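PDB 4CP6: choline binding protein PCPA from Streptococcus pneumoniae, which is a choline-binding vaccine antigen of the pneumococcus, probably held at the cell surface, whose leucine-rich repeats may serve in adhesion or recognition. Local coordinates for residues F311-L322 with M334-I345. Numbering follows the deposited sequence.
Sequences FYGNLELKELIL and MNGLPKLKSLTI
Leu320 and Met334 lie flank to flank, running opposite ways, between two successive coils of a leucine-rich repeat solenoid of the BspA type. Residues 311-322 and 334-345 run in register, and strands 319-322 and 342-345 are parallel, their axes 4.8 Å apart. The tight side is the leucine-lined interior. Leu320 CD1 lies 3.8 Å from Met334 SD, while CB of the same leucine rests on Leu343 CD1. A bend at the thioether (chi3 -74°) brings Met334 CE tip to tip with Leu322 CD1, at 4.1 Å. Within its own coil, Leu320 CD2 sits over one face of the Phe311 ring, toward its rim; the ring also meets Phe288 of the preceding coil. Leu337 CD2 packs against Asn314 CB, and Leu340 CD1 presses on the Glu319 backbone. Ladder bonds bind the coils at both strand pairs, among them Asn335 N to Phe311 O (163°) and Leu322 N to Thr344 O. Just after the two type I turns (Asn314-Leu317 and Leu337-Leu340), Lys341 N gives a nearly straight bond to Lys318 O, although it approaches from above the carbonyl plane. Ser342 N, by contrast, is buried without a polar partner.

The outer surface is looser and mixes polar with apolar groups. Leu315 lies obliquely across the Pro338 ring, its CD2 3.9 Å from Pro338 CG. Lys318 runs out extended, whereas Lys341 bends at its third torsion, with CE against Lys318 CB. Over the strands, a water donates to Glu319 OE2 and also hydrogen-bonds Ser342 OG and Thr344 OG1. Lys339, extended beyond CG, runs alongside Glu316, whose chain bends at chi2 (-69°). Lys339 NZ meets Glu316 OE1 at 2.9 Å on the syn side, in a salt bridge bordered by a second water that donates to Glu316 OE2 at 2.7 Å.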
ATOM      1  N   PHE A 311     -14.128  -6.196   4.531  1.00 10.52           N
ATOM      2  CA  PHE A 311     -14.254  -6.800   5.853  1.00  8.72           C
ATOM      3  C   PHE A 311     -13.557  -8.142   5.768  1.00 10.86           C
ATOM      4  O   PHE A 311     -14.124  -9.109   5.255  1.00 12.03           O
ATOM      5  CB  PHE A 311     -15.731  -6.951   6.245  1.00 10.47           C
ATOM      6  CG  PHE A 311     -16.413  -5.612   6.390  1.00 11.71           C
ATOM      7  CD1 PHE A 311     -16.213  -4.835   7.523  1.00 14.19           C
ATOM      8  CD2 PHE A 311     -17.261  -5.144   5.408  1.00 13.45           C
ATOM      9  CE1 PHE A 311     -16.861  -3.605   7.671  1.00 16.78           C
ATOM     10  CE2 PHE A 311     -17.895  -3.897   5.549  1.00 16.55           C
ATOM     11  CZ  PHE A 311     -17.701  -3.156   6.688  1.00 14.65           C
ATOM     12  N   TYR A 312     -12.315  -8.194   6.226  1.00 10.01           N
ATOM     13  CA  TYR A 312     -11.474  -9.379   6.063  1.00 10.16           C
ATOM     14  C   TYR A 312     -10.560  -9.490   7.245  1.00 13.04           C
ATOM     15  O   TYR A 312      -9.745  -8.611   7.481  1.00 12.18           O
ATOM     16  CB  TYR A 312     -10.643  -9.171   4.790  1.00 11.38           C
ATOM     17  CG  TYR A 312      -9.662 -10.253   4.407  1.00 12.95           C
ATOM     18  CD1 TYR A 312      -9.961 -11.599   4.603  1.00 13.70           C
ATOM     19  CD2 TYR A 312      -8.477  -9.938   3.744  1.00 15.12           C
ATOM     20  CE1 TYR A 312      -9.116 -12.603   4.135  1.00 15.34           C
ATOM     21  CE2 TYR A 312      -7.611 -10.933   3.292  1.00 16.66           C
ATOM     22  CZ  TYR A 312      -7.933 -12.265   3.498  1.00 18.46           C
ATOM     23  OH  TYR A 312      -7.089 -13.267   3.039  1.00 21.55           O
ATOM     24  N   GLY A 313     -10.691 -10.562   8.004  1.00 11.56           N
ATOM     25  CA  GLY A 313      -9.811 -10.757   9.155  1.00 11.31           C
ATOM     26  C   GLY A 313     -10.081  -9.813  10.309  1.00 12.73           C
ATOM     27  O   GLY A 313      -9.176  -9.533  11.117  1.00 12.59           O
ATOM     28  N   ASN A 314     -11.317  -9.300  10.421  1.00 11.57           N
ATOM     29  CA  ASN A 314     -11.690  -8.438  11.542  1.00 11.17           C
ATOM     30  C   ASN A 314     -12.002  -9.340  12.745  1.00 12.12           C
ATOM     31  O   ASN A 314     -13.156  -9.720  12.985  1.00 11.86           O
ATOM     32  CB  ASN A 314     -12.862  -7.569  11.190  1.00 10.92           C
ATOM     33  CG  ASN A 314     -12.509  -6.656  10.050  1.00 11.57           C
ATOM     34  OD1 ASN A 314     -11.679  -5.724  10.202  1.00 14.14           O
ATOM     35  ND2 ASN A 314     -13.080  -6.907   8.915  1.00 10.15           N
ATOM     36  N   LEU A 315     -10.926  -9.664  13.491  1.00 12.19           N
ATOM     37  CA  LEU A 315     -10.956 -10.660  14.571  1.00 12.61           C
ATOM     38  C   LEU A 315     -11.935 -10.360  15.699  1.00 14.20           C
ATOM     39  O   LEU A 315     -12.363 -11.311  16.380  1.00 14.61           O
ATOM     40  CB  LEU A 315      -9.554 -10.874  15.134  1.00 13.22           C
ATOM     41  CG  LEU A 315      -8.453 -11.293  14.160  1.00 16.22           C
ATOM     42  CD1 LEU A 315      -7.140 -11.560  14.915  1.00 16.41           C
ATOM     43  CD2 LEU A 315      -8.851 -12.536  13.342  1.00 19.22           C
ATOM     44  N   GLU A 316     -12.313  -9.081  15.891  1.00 11.87           N
ATOM     45  CA  GLU A 316     -13.213  -8.704  16.971  1.00 11.77           C
ATOM     46  C   GLU A 316     -14.545  -8.137  16.544  1.00 12.81           C
ATOM     47  O   GLU A 316     -15.337  -7.712  17.387  1.00 13.17           O
ATOM     48  CB  GLU A 316     -12.518  -7.712  17.922  1.00 13.03           C
ATOM     49  CG  GLU A 316     -11.325  -8.293  18.652  1.00 15.41           C
ATOM     50  CD  GLU A 316     -11.588  -9.356  19.702  1.00 21.56           C
ATOM     51  OE1 GLU A 316     -12.703  -9.411  20.261  1.00 25.10           O
ATOM     52  OE2 GLU A 316     -10.641 -10.123  19.975  1.00 23.18           O
ATOM     53  N   LEU A 317     -14.823  -8.084  15.213  1.00 10.94           N
ATOM     54  CA  LEU A 317     -16.069  -7.460  14.770  1.00 11.47           C
ATOM     55  C   LEU A 317     -17.274  -8.247  15.214  1.00 12.83           C
ATOM     56  O   LEU A 317     -17.385  -9.423  14.867  1.00 12.11           O
ATOM     57  CB  LEU A 317     -16.007  -7.273  13.251  1.00 11.82           C
ATOM     58  CG  LEU A 317     -17.182  -6.598  12.573  1.00 13.70           C
ATOM     59  CD1 LEU A 317     -17.351  -5.186  13.045  1.00 12.74           C
ATOM     60  CD2 LEU A 317     -16.995  -6.664  11.068  1.00 14.89           C
ATOM     61  N   LYS A 318     -18.198  -7.620  15.955  1.00 11.88           N
ATOM     62  CA  LYS A 318     -19.303  -8.368  16.561  1.00 12.29           C
ATOM     63  C   LYS A 318     -20.567  -8.461  15.747  1.00 14.23           C
ATOM     64  O   LYS A 318     -21.326  -9.418  15.919  1.00 13.62           O
ATOM     65  CB  LYS A 318     -19.656  -7.766  17.937  1.00 14.97           C
ATOM     66  CG  LYS A 318     -18.471  -7.689  18.905  1.00 20.28           C
ATOM     67  CD  LYS A 318     -18.866  -6.956  20.208  1.00 26.36           C
ATOM     68  CE  LYS A 318     -17.729  -6.938  21.209  1.00 34.91           C
ATOM     69  NZ  LYS A 318     -18.150  -6.411  22.533  1.00 51.34           N
ATOM     70  N   GLU A 319     -20.826  -7.467  14.891  1.00 13.73           N
ATOM     71  CA  GLU A 319     -22.065  -7.400  14.121  1.00 15.01           C
ATOM     72  C   GLU A 319     -21.809  -6.542  12.926  1.00 15.71           C
ATOM     73  O   GLU A 319     -20.893  -5.708  12.950  1.00 14.49           O
ATOM     74  CB  GLU A 319     -23.166  -6.732  14.993  1.00 17.98           C
ATOM     75  CG  GLU A 319     -24.544  -6.637  14.359  1.00 31.30           C
ATOM     76  CD  GLU A 319     -25.645  -6.045  15.216  1.00 48.89           C
ATOM     77  OE1 GLU A 319     -25.348  -5.578  16.339  1.00 45.88           O
ATOM     78  OE2 GLU A 319     -26.812  -6.043  14.758  1.00 34.25           O
ATOM     79  N   LEU A 320     -22.627  -6.726  11.876  1.00 13.33           N
ATOM     80  CA  LEU A 320     -22.579  -5.862  10.710  1.00 13.25           C
ATOM     81  C   LEU A 320     -23.986  -5.619  10.273  1.00 12.87           C
ATOM     82  O   LEU A 320     -24.751  -6.579  10.091  1.00 12.38           O
ATOM     83  CB  LEU A 320     -21.806  -6.479   9.535  1.00 13.60           C
ATOM     84  CG  LEU A 320     -20.346  -6.166   9.409  1.00 19.40           C
ATOM     85  CD1 LEU A 320     -19.696  -7.025   8.332  1.00 19.94           C
ATOM     86  CD2 LEU A 320     -20.126  -4.667   9.130  1.00 21.38           C
ATOM     87  N   ILE A 321     -24.344  -4.349  10.111  1.00 11.66           N
ATOM     88  CA  ILE A 321     -25.619  -3.965   9.579  1.00 12.61           C
ATOM     89  C   ILE A 321     -25.374  -3.307   8.229  1.00 15.12           C
ATOM     90  O   ILE A 321     -24.911  -2.158   8.182  1.00 16.12           O
ATOM     91  CB  ILE A 321     -26.387  -3.046  10.541  1.00 15.70           C
ATOM     92  CG1 ILE A 321     -26.600  -3.767  11.899  1.00 16.42           C
ATOM     93  CG2 ILE A 321     -27.704  -2.586   9.895  1.00 17.74           C
ATOM     94  CD1 ILE A 321     -27.015  -2.822  13.033  1.00 25.62           C
ATOM     95  N   LEU A 322     -25.647  -4.018   7.142  1.00 12.81           N
ATOM     96  CA  LEU A 322     -25.480  -3.456   5.800  1.00 11.43           C
ATOM     97  C   LEU A 322     -26.680  -2.542   5.536  1.00 14.83           C
ATOM     98  O   LEU A 322     -27.837  -2.948   5.704  1.00 15.15           O
ATOM     99  CB  LEU A 322     -25.385  -4.550   4.740  1.00 12.22           C
ATOM    100  CG  LEU A 322     -24.238  -5.565   4.919  1.00 13.54           C
ATOM    101  CD1 LEU A 322     -24.345  -6.682   3.874  1.00 14.09           C
ATOM    102  CD2 LEU A 322     -22.850  -4.872   4.858  1.00 13.88           C
ATOM    103  N   MET A 334     -17.088  -9.971   2.539  1.00  9.39           N
ATOM    104  CA  MET A 334     -16.980 -10.313   3.967  1.00  8.81           C
ATOM    105  C   MET A 334     -16.349 -11.685   4.084  1.00 11.76           C
ATOM    106  O   MET A 334     -16.939 -12.695   3.652  1.00 12.32           O
ATOM    107  CB  MET A 334     -18.354 -10.319   4.648  1.00 10.15           C
ATOM    108  CG  MET A 334     -19.005  -8.933   4.718  1.00 11.37           C
ATOM    109  SD  MET A 334     -20.746  -9.027   5.240  1.00 12.07           S
ATOM    110  CE  MET A 334     -21.512  -9.669   3.723  1.00 12.02           C
ATOM    111  N   ASN A 335     -15.178 -11.751   4.690  1.00  9.70           N
ATOM    112  CA  ASN A 335     -14.524 -13.050   4.828  1.00 10.82           C
ATOM    113  C   ASN A 335     -13.695 -13.054   6.115  1.00 13.02           C
ATOM    114  O   ASN A 335     -12.913 -12.124   6.357  1.00 11.48           O
ATOM    115  CB  ASN A 335     -13.627 -13.370   3.605  1.00 12.09           C
ATOM    116  CG  ASN A 335     -12.833 -14.662   3.751  1.00 16.69           C
ATOM    117  OD1 ASN A 335     -11.848 -14.719   4.495  1.00 18.60           O
ATOM    118  ND2 ASN A 335     -13.258 -15.737   3.088  1.00 15.77           N
ATOM    119  N   GLY A 336     -13.790 -14.125   6.889  1.00 11.32           N
ATOM    120  CA  GLY A 336     -12.922 -14.301   8.058  1.00 11.51           C
ATOM    121  C   GLY A 336     -13.230 -13.328   9.173  1.00 13.72           C
ATOM    122  O   GLY A 336     -12.437 -12.408   9.467  1.00 12.93           O
ATOM    123  N   LEU A 337     -14.410 -13.508   9.764  1.00 11.63           N
ATOM    124  CA  LEU A 337     -14.975 -12.638  10.818  1.00 11.23           C
ATOM    125  C   LEU A 337     -15.377 -13.541  11.986  1.00 12.44           C
ATOM    126  O   LEU A 337     -16.545 -13.878  12.147  1.00 12.88           O
ATOM    127  CB  LEU A 337     -16.172 -11.862  10.252  1.00 10.78           C
ATOM    128  CG  LEU A 337     -15.866 -11.074   8.932  1.00 12.49           C
ATOM    129  CD1 LEU A 337     -17.089 -10.562   8.273  1.00 13.54           C
ATOM    130  CD2 LEU A 337     -14.834  -9.964   9.158  1.00 12.62           C
ATOM    131  N   PRO A 338     -14.341 -14.005  12.741  1.00 12.35           N
ATOM    132  CA  PRO A 338     -14.593 -15.075  13.720  1.00 12.87           C
ATOM    133  C   PRO A 338     -15.442 -14.742  14.933  1.00 16.32           C
ATOM    134  O   PRO A 338     -15.876 -15.688  15.627  1.00 15.11           O
ATOM    135  CB  PRO A 338     -13.206 -15.508  14.139  1.00 14.74           C
ATOM    136  CG  PRO A 338     -12.307 -14.303  13.878  1.00 18.15           C
ATOM    137  CD  PRO A 338     -12.896 -13.707  12.614  1.00 13.97           C
ATOM    138  N   LYS A 339     -15.685 -13.443  15.208  1.00 13.09           N
ATOM    139  CA  LYS A 339     -16.512 -13.037  16.334  1.00 13.39           C
ATOM    140  C   LYS A 339     -17.802 -12.392  15.875  1.00 15.83           C
ATOM    141  O   LYS A 339     -18.587 -11.912  16.695  1.00 15.77           O
ATOM    142  CB  LYS A 339     -15.735 -12.122  17.290  1.00 15.42           C
ATOM    143  CG  LYS A 339     -14.672 -12.894  18.082  1.00 16.82           C
ATOM    144  CD  LYS A 339     -14.131 -12.076  19.228  1.00 27.22           C
ATOM    145  CE  LYS A 339     -13.361 -12.905  20.230  1.00 31.32           C
ATOM    146  NZ  LYS A 339     -12.893 -12.058  21.378  1.00 30.19           N
ATOM    147  N   LEU A 340     -18.063 -12.419  14.535  1.00 13.18           N
ATOM    148  CA  LEU A 340     -19.292 -11.857  14.001  1.00 11.96           C
ATOM    149  C   LEU A 340     -20.468 -12.708  14.470  1.00 13.80           C
ATOM    150  O   LEU A 340     -20.524 -13.893  14.117  1.00 13.17           O
ATOM    151  CB  LEU A 340     -19.240 -11.832  12.458  1.00 11.53           C
ATOM    152  CG  LEU A 340     -20.369 -11.077  11.772  1.00 12.55           C
ATOM    153  CD1 LEU A 340     -20.169  -9.577  11.885  1.00 14.29           C
ATOM    154  CD2 LEU A 340     -20.470 -11.432  10.286  1.00 13.81           C
ATOM    155  N   LYS A 341     -21.383 -12.142  15.260  1.00 12.86           N
ATOM    156  CA  LYS A 341     -22.536 -12.872  15.772  1.00 12.80           C
ATOM    157  C   LYS A 341     -23.764 -12.708  14.900  1.00 14.05           C
ATOM    158  O   LYS A 341     -24.611 -13.607  14.811  1.00 13.11           O
ATOM    159  CB  LYS A 341     -22.844 -12.355  17.198  1.00 14.66           C
ATOM    160  CG  LYS A 341     -21.763 -12.669  18.219  1.00 25.24           C
ATOM    161  CD  LYS A 341     -22.134 -12.170  19.630  1.00 37.99           C
ATOM    162  CE  LYS A 341     -21.811 -10.704  19.837  1.00 48.12           C
ATOM    163  NZ  LYS A 341     -21.704 -10.353  21.279  1.00 59.28           N
ATOM    164  N   SER A 342     -23.874 -11.556  14.229  1.00 12.45           N
ATOM    165  CA  SER A 342     -25.057 -11.264  13.467  1.00 12.31           C
ATOM    166  C   SER A 342     -24.735 -10.425  12.252  1.00 13.04           C
ATOM    167  O   SER A 342     -23.883  -9.531  12.338  1.00 13.04           O
ATOM    168  CB  SER A 342     -26.027 -10.478  14.356  1.00 15.17           C
ATOM    169  OG  SER A 342     -27.263 -10.220  13.715  1.00 20.45           O
ATOM    170  N   LEU A 343     -25.472 -10.660  11.165  1.00 11.23           N
ATOM    171  CA  LEU A 343     -25.395  -9.861   9.946  1.00 10.54           C
ATOM    172  C   LEU A 343     -26.813  -9.449   9.564  1.00 11.81           C
ATOM    173  O   LEU A 343     -27.713 -10.310   9.539  1.00 11.44           O
ATOM    174  CB  LEU A 343     -24.726 -10.665   8.802  1.00 10.36           C
ATOM    175  CG  LEU A 343     -24.847 -10.021   7.427  1.00 12.83           C
ATOM    176  CD1 LEU A 343     -23.926  -8.793   7.340  1.00 13.63           C
ATOM    177  CD2 LEU A 343     -24.478 -11.017   6.319  1.00 12.56           C
ATOM    178  N   THR A 344     -27.033  -8.160   9.256  1.00 11.03           N
ATOM    179  CA  THR A 344     -28.314  -7.698   8.749  1.00 11.77           C
ATOM    180  C   THR A 344     -28.109  -7.145   7.353  1.00 13.66           C
ATOM    181  O   THR A 344     -27.142  -6.408   7.129  1.00 12.12           O
ATOM    182  CB  THR A 344     -28.962  -6.650   9.672  1.00 15.66           C
ATOM    183  OG1 THR A 344     -29.237  -7.289  10.924  1.00 15.41           O
ATOM    184  CG2 THR A 344     -30.247  -6.066   9.080  1.00 16.66           C
ATOM    185  N   ILE A 345     -28.985  -7.522   6.427  1.00 11.89           N
ATOM    186  CA  ILE A 345     -28.907  -7.086   5.045  1.00 11.52           C
ATOM    187  C   ILE A 345     -30.097  -6.154   4.841  1.00 15.53           C
ATOM    188  O   ILE A 345     -31.253  -6.586   4.925  1.00 14.59           O
ATOM    189  CB  ILE A 345     -28.923  -8.293   4.077  1.00 12.51           C
ATOM    190  CG1 ILE A 345     -27.886  -9.359   4.503  1.00 13.36           C
ATOM    191  CG2 ILE A 345     -28.693  -7.833   2.639  1.00 13.56           C
ATOM    192  CD1 ILE A 345     -27.820 -10.613   3.611  1.00 14.45           C
TER
HETATM  193  O   HOH W   1     -10.129 -12.738  19.762  1.00 40.01           O
HETATM  194  O   HOH W   2     -26.919  -7.701  12.595  1.00 21.29           O